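Local coordinates for protein peptide methionine sulfoxide reductase msrA/msrB (Neisseria meningitidis, PDB 3BQG) that reduces methionine sulfoxide back to methionine as the MsrA domain of PilB, captured in the sulfenic acid form of its cysteine-based catalytic cycle, at residues L68-D80 with S154-P166. The protein carries 1 engineered substitution. Residues are numbered along the deposited sequence; the frame is centred on the assembly and turned at random.
Sequences LDDILQYFFRVVD and SHIDIRKADEPLP. Engineered in segment 154-166: Ser154 (natural residue Cys).
Arg77 reaches from helix 68-78 to segment 154-166, the last modelled part of the chain, with CG anti to the backbone N (chi1 177°) and a bend at chi3 that turns the NH1 edge of the guanidinium to two backbone carbonyls. Arg77 NH1 gives both bonds in the guanidinium plane: to Lys160 O at 2.8 Å, meeting that carbonyl nearly end-on, and to Glu163 O at 2.8 Å, a straighter N-H...O but one that comes from above the carbonyl plane. Glu163 OE1 lies over one guanidinium face, probably adding a longer-range attraction, since no N-H points at it, while Tyr74 CD1 covers the rim of the opposite face. The Tyr74 ring in turn carries Leu165: Leu165 CD2 sits 3.8 Å from the ring centroid, almost on the normal, a CH-pi contact, and Leu165 CD1 reaches Asp70 CB at 3.5 Å. In this MsrA alpha/beta fold other residues of the helix pack on the strand of residues 3-10 and on helix 106-117, and Tyr19 of helix 14-21 touches both Val78 and Ala161. A water bridges Tyr74 OH and Ala161 O, donating to the carbonyl and linking the phenol to the short 3-10 helical turn at 158-161. Further along, Val78 CB meets Ile156 CG2 at 3.5 Å, the two side chains crossing at about a right angle.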
loop_
_atom_site.group_PDB
_atom_site.type_symbol
_atom_site.label_atom_id
_atom_site.label_comp_id
_atom_site.label_asym_id
_atom_site.label_seq_id
_atom_site.Cartn_x
_atom_site.Cartn_y
_atom_site.Cartn_z
ATOM N N LEU A 68 -3.678 -13.606 -1.331
ATOM C CA LEU A 68 -4.017 -12.246 -0.930
ATOM C C LEU A 68 -3.744 -12.051 0.562
ATOM O O LEU A 68 -3.338 -10.971 0.989
ATOM C CB LEU A 68 -5.489 -11.950 -1.225
ATOM C CG LEU A 68 -6.050 -10.602 -0.748
ATOM C CD1 LEU A 68 -5.170 -9.449 -1.221
ATOM C CD2 LEU A 68 -7.471 -10.442 -1.277
ATOM N N ASP A 69 -3.962 -13.095 1.356
ATOM C CA ASP A 69 -3.719 -12.983 2.787
ATOM C C ASP A 69 -2.239 -12.796 3.076
ATOM O O ASP A 69 -1.875 -11.983 3.923
ATOM C CB ASP A 69 -4.214 -14.212 3.544
ATOM C CG ASP A 69 -4.014 -14.070 5.041
ATOM O OD1 ASP A 69 -4.671 -13.186 5.644
ATOM O OD2 ASP A 69 -3.190 -14.820 5.611
ATOM N N ASP A 70 -1.386 -13.555 2.389
ATOM C CA ASP A 70 0.052 -13.413 2.595
ATOM C C ASP A 70 0.410 -11.953 2.353
ATOM O O ASP A 70 1.111 -11.333 3.152
ATOM C CB ASP A 70 0.854 -14.283 1.621
ATOM C CG ASP A 70 0.596 -15.766 1.797
ATOM O OD1 ASP A 70 0.185 -16.182 2.903
ATOM O OD2 ASP A 70 0.820 -16.518 0.826
ATOM N N ILE A 71 -0.083 -11.405 1.243
ATOM C CA ILE A 71 0.185 -10.007 0.899
ATOM C C ILE A 71 -0.290 -9.074 2.015
ATOM O O ILE A 71 0.399 -8.114 2.368
ATOM C CB ILE A 71 -0.521 -9.602 -0.417
ATOM C CG1 ILE A 71 0.091 -10.362 -1.600
ATOM C CG2 ILE A 71 -0.405 -8.095 -0.629
ATOM C CD1 ILE A 71 1.553 -10.011 -1.879
ATOM N N LEU A 72 -1.467 -9.356 2.568
ATOM C CA LEU A 72 -1.998 -8.520 3.637
ATOM C C LEU A 72 -1.168 -8.628 4.919
ATOM O O LEU A 72 -0.993 -7.637 5.633
ATOM C CB LEU A 72 -3.463 -8.868 3.914
ATOM C CG LEU A 72 -4.421 -8.548 2.756
ATOM C CD1 LEU A 72 -5.855 -8.869 3.162
ATOM C CD2 LEU A 72 -4.301 -7.073 2.379
ATOM N N GLN A 73 -0.652 -9.819 5.217
ATOM C CA GLN A 73 0.167 -9.976 6.414
ATOM C C GLN A 73 1.442 -9.140 6.286
ATOM O O GLN A 73 1.858 -8.490 7.244
ATOM C CB GLN A 73 0.508 -11.450 6.648
ATOM C CG GLN A 73 -0.717 -12.315 6.921
ATOM C CD GLN A 73 -1.537 -11.814 8.103
ATOM O OE1 GLN A 73 -2.731 -11.537 7.977
ATOM N NE2 GLN A 73 -0.898 -11.700 9.257
ATOM N N TYR A 74 2.057 -9.150 5.106
ATOM C CA TYR A 74 3.262 -8.354 4.874
ATOM C C TYR A 74 2.921 -6.872 5.050
ATOM O O TYR A 74 3.720 -6.092 5.570
ATOM C CB TYR A 74 3.793 -8.585 3.452
ATOM C CG TYR A 74 4.621 -9.845 3.290
ATOM C CD1 TYR A 74 5.859 -9.974 3.925
ATOM C CD2 TYR A 74 4.187 -10.889 2.475
ATOM C CE1 TYR A 74 6.649 -11.109 3.748
ATOM C CE2 TYR A 74 4.970 -12.033 2.287
ATOM C CZ TYR A 74 6.200 -12.131 2.925
ATOM O OH TYR A 74 6.996 -13.236 2.731
ATOM N N PHE A 75 1.724 -6.501 4.606
ATOM C CA PHE A 75 1.239 -5.126 4.710
ATOM C C PHE A 75 1.161 -4.724 6.179
ATOM O O PHE A 75 1.753 -3.723 6.590
ATOM C CB PHE A 75 -0.153 -5.031 4.072
ATOM C CG PHE A 75 -0.767 -3.660 4.122
ATOM C CD1 PHE A 75 -0.195 -2.597 3.432
ATOM C CD2 PHE A 75 -1.956 -3.449 4.814
ATOM C CE1 PHE A 75 -0.799 -1.340 3.430
ATOM C CE2 PHE A 75 -2.573 -2.191 4.819
ATOM C CZ PHE A 75 -1.993 -1.138 4.121
ATOM N N PHE A 76 0.436 -5.520 6.965
ATOM C CA PHE A 76 0.248 -5.258 8.392
ATOM C C PHE A 76 1.532 -5.247 9.212
ATOM O O PHE A 76 1.572 -4.667 10.294
ATOM C CB PHE A 76 -0.709 -6.285 9.013
ATOM C CG PHE A 76 -2.109 -6.235 8.466
ATOM C CD1 PHE A 76 -2.768 -5.019 8.305
ATOM C CD2 PHE A 76 -2.769 -7.406 8.114
ATOM C CE1 PHE A 76 -4.072 -4.971 7.801
ATOM C CE2 PHE A 76 -4.069 -7.370 7.611
ATOM C CZ PHE A 76 -4.720 -6.150 7.452
ATOM N N ARG A 77 2.568 -5.910 8.712
ATOM C CA ARG A 77 3.838 -5.967 9.420
ATOM C C ARG A 77 4.514 -4.604 9.531
ATOM O O ARG A 77 5.186 -4.317 10.521
ATOM C CB ARG A 77 4.786 -6.948 8.718
ATOM C CG ARG A 77 6.176 -7.020 9.331
ATOM C CD ARG A 77 7.058 -8.029 8.599
ATOM N NE ARG A 77 6.519 -9.386 8.660
ATOM C CZ ARG A 77 7.038 -10.422 8.008
ATOM N NH1 ARG A 77 8.109 -10.253 7.249
ATOM N NH2 ARG A 77 6.484 -11.625 8.106
ATOM N N VAL A 78 4.317 -3.753 8.529
ATOM C CA VAL A 78 4.974 -2.452 8.523
ATOM C C VAL A 78 4.089 -1.205 8.523
ATOM O O VAL A 78 4.592 -0.087 8.650
ATOM C CB VAL A 78 5.948 -2.372 7.328
ATOM C CG1 VAL A 78 6.991 -3.493 7.438
ATOM C CG2 VAL A 78 5.186 -2.495 6.023
ATOM N N VAL A 79 2.780 -1.386 8.379
ATOM C CA VAL A 79 1.853 -0.260 8.374
ATOM C C VAL A 79 1.080 -0.187 9.695
ATOM O O VAL A 79 0.632 -1.211 10.213
ATOM C CB VAL A 79 0.850 -0.383 7.192
ATOM C CG1 VAL A 79 -0.182 0.734 7.247
ATOM C CG2 VAL A 79 1.610 -0.341 5.864
ATOM N N ASP A 80 0.950 1.016 10.248
ATOM C CA ASP A 80 0.197 1.213 11.495
ATOM C C ASP A 80 -1.269 1.346 11.072
ATOM O O ASP A 80 -1.666 2.356 10.484
ATOM C CB ASP A 80 0.641 2.486 12.214
ATOM C CG ASP A 80 0.031 2.608 13.598
ATOM O OD1 ASP A 80 -1.119 2.155 13.778
ATOM O OD2 ASP A 80 0.690 3.157 14.503
ATOM N N SER A 154 12.502 7.019 4.347
ATOM C CA SER A 154 11.662 5.827 4.444
ATOM C C SER A 154 11.175 5.633 5.873
ATOM O O SER A 154 11.975 5.559 6.806
ATOM C CB SER A 154 12.429 4.581 3.997
ATOM O OG SER A 154 11.629 3.421 4.155
ATOM N N HIS A 155 9.858 5.553 6.039
ATOM C CA HIS A 155 9.262 5.362 7.355
ATOM C C HIS A 155 9.181 3.867 7.670
ATOM O O HIS A 155 8.737 3.472 8.746
ATOM C CB HIS A 155 7.858 5.982 7.396
ATOM C CG HIS A 155 6.876 5.330 6.467
ATOM N ND1 HIS A 155 7.062 5.275 5.102
ATOM C CD2 HIS A 155 5.703 4.697 6.713
ATOM C CE1 HIS A 155 6.045 4.636 4.546
ATOM N NE2 HIS A 155 5.207 4.275 5.502
ATOM N N ILE A 156 9.627 3.042 6.730
ATOM C CA ILE A 156 9.585 1.595 6.902
ATOM C C ILE A 156 10.968 0.950 6.828
ATOM O O ILE A 156 11.785 1.315 5.991
ATOM C CB ILE A 156 8.697 0.942 5.821
ATOM C CG1 ILE A 156 7.280 1.525 5.882
ATOM C CG2 ILE A 156 8.661 -0.573 6.015
ATOM C CD1 ILE A 156 6.373 1.050 4.768
ATOM N N ASP A 157 11.221 -0.003 7.720
ATOM C CA ASP A 157 12.486 -0.730 7.738
ATOM C C ASP A 157 12.317 -1.820 6.688
ATOM O O ASP A 157 11.891 -2.934 6.997
ATOM C CB ASP A 157 12.728 -1.361 9.111
ATOM C CG ASP A 157 14.072 -2.079 9.198
ATOM O OD1 ASP A 157 14.720 -2.285 8.149
ATOM O OD2 ASP A 157 14.473 -2.446 10.323
ATOM N N ILE A 158 12.644 -1.483 5.446
ATOM C CA ILE A 158 12.502 -2.410 4.336
ATOM C C ILE A 158 13.090 -3.796 4.603
ATOM O O ILE A 158 12.676 -4.780 3.986
ATOM C CB ILE A 158 13.121 -1.797 3.056
ATOM C CG1 ILE A 158 12.468 -0.439 2.783
ATOM C CG2 ILE A 158 12.891 -2.706 1.865
ATOM C CD1 ILE A 158 10.959 -0.488 2.754
ATOM N N ARG A 159 14.045 -3.875 5.525
ATOM C CA ARG A 159 14.683 -5.147 5.862
ATOM C C ARG A 159 13.648 -6.170 6.327
ATOM O O ARG A 159 13.753 -7.361 6.028
ATOM C CB ARG A 159 15.694 -4.956 6.994
ATOM C CG ARG A 159 16.719 -3.854 6.794
ATOM C CD ARG A 159 17.522 -3.681 8.085
ATOM N NE ARG A 159 18.620 -2.708 8.051
ATOM C CZ ARG A 159 19.084 -2.083 6.969
ATOM N NH1 ARG A 159 20.096 -1.230 7.089
ATOM N NH2 ARG A 159 18.543 -2.284 5.773
ATOM N N LYS A 160 12.658 -5.692 7.075
ATOM C CA LYS A 160 11.602 -6.540 7.617
ATOM C C LYS A 160 10.868 -7.386 6.583
ATOM O O LYS A 160 10.125 -8.299 6.938
ATOM C CB LYS A 160 10.596 -5.683 8.382
ATOM C CG LYS A 160 11.199 -4.967 9.578
ATOM C CD LYS A 160 10.124 -4.304 10.426
ATOM C CE LYS A 160 10.725 -3.646 11.665
ATOM N NZ LYS A 160 9.690 -3.028 12.544
ATOM N N ALA A 161 11.069 -7.091 5.304
ATOM C CA ALA A 161 10.411 -7.860 4.254
ATOM C C ALA A 161 11.012 -9.259 4.168
ATOM O O ALA A 161 10.369 -10.193 3.686
ATOM C CB ALA A 161 10.551 -7.147 2.911
ATOM N N ASP A 162 12.244 -9.394 4.654
ATOM C CA ASP A 162 12.961 -10.666 4.621
ATOM C C ASP A 162 12.436 -11.701 5.605
ATOM O O ASP A 162 12.635 -12.901 5.413
ATOM C CB ASP A 162 14.450 -10.432 4.880
ATOM C CG ASP A 162 15.032 -9.358 3.984
ATOM O OD1 ASP A 162 14.778 -9.395 2.759
ATOM O OD2 ASP A 162 15.748 -8.479 4.503
ATOM N N GLU A 163 11.780 -11.247 6.665
ATOM C CA GLU A 163 11.235 -12.176 7.641
ATOM C C GLU A 163 10.198 -13.061 6.963
ATOM O O GLU A 163 9.329 -12.575 6.237
ATOM C CB GLU A 163 10.594 -11.418 8.804
ATOM C CG GLU A 163 11.591 -10.858 9.803
ATOM C CD GLU A 163 10.941 -9.948 10.827
ATOM O OE1 GLU A 163 9.818 -10.263 11.280
ATOM O OE2 GLU A 163 11.559 -8.922 11.186
ATOM N N PRO A 164 10.289 -14.379 7.178
ATOM C CA PRO A 164 9.340 -15.314 6.574
ATOM C C PRO A 164 7.995 -15.222 7.282
ATOM O O PRO A 164 7.940 -14.904 8.469
ATOM C CB PRO A 164 10.012 -16.661 6.795
ATOM C CG PRO A 164 10.657 -16.469 8.136
ATOM C CD PRO A 164 11.282 -15.097 7.997
ATOM N N LEU A 165 6.914 -15.488 6.556
ATOM C CA LEU A 165 5.587 -15.442 7.156
ATOM C C LEU A 165 5.427 -16.617 8.113
ATOM O O LEU A 165 5.787 -17.748 7.782
ATOM C CB LEU A 165 4.498 -15.506 6.080
ATOM C CG LEU A 165 4.292 -14.280 5.189
ATOM C CD1 LEU A 165 3.116 -14.528 4.258
ATOM C CD2 LEU A 165 4.035 -13.054 6.049
ATOM N N PRO A 166 4.885 -16.361 9.315
ATOM C CA PRO A 166 4.669 -17.389 10.337
ATOM C C PRO A 166 3.878 -18.584 9.814
ATOM O O PRO A 166 2.717 -18.742 10.244
ATOM C CB PRO A 166 3.921 -16.633 11.431
ATOM C CG PRO A 166 4.494 -15.252 11.319
ATOM C CD PRO A 166 4.485 -15.036 9.824
HETATM O O HOH W 1 9.813 -12.686 2.929
#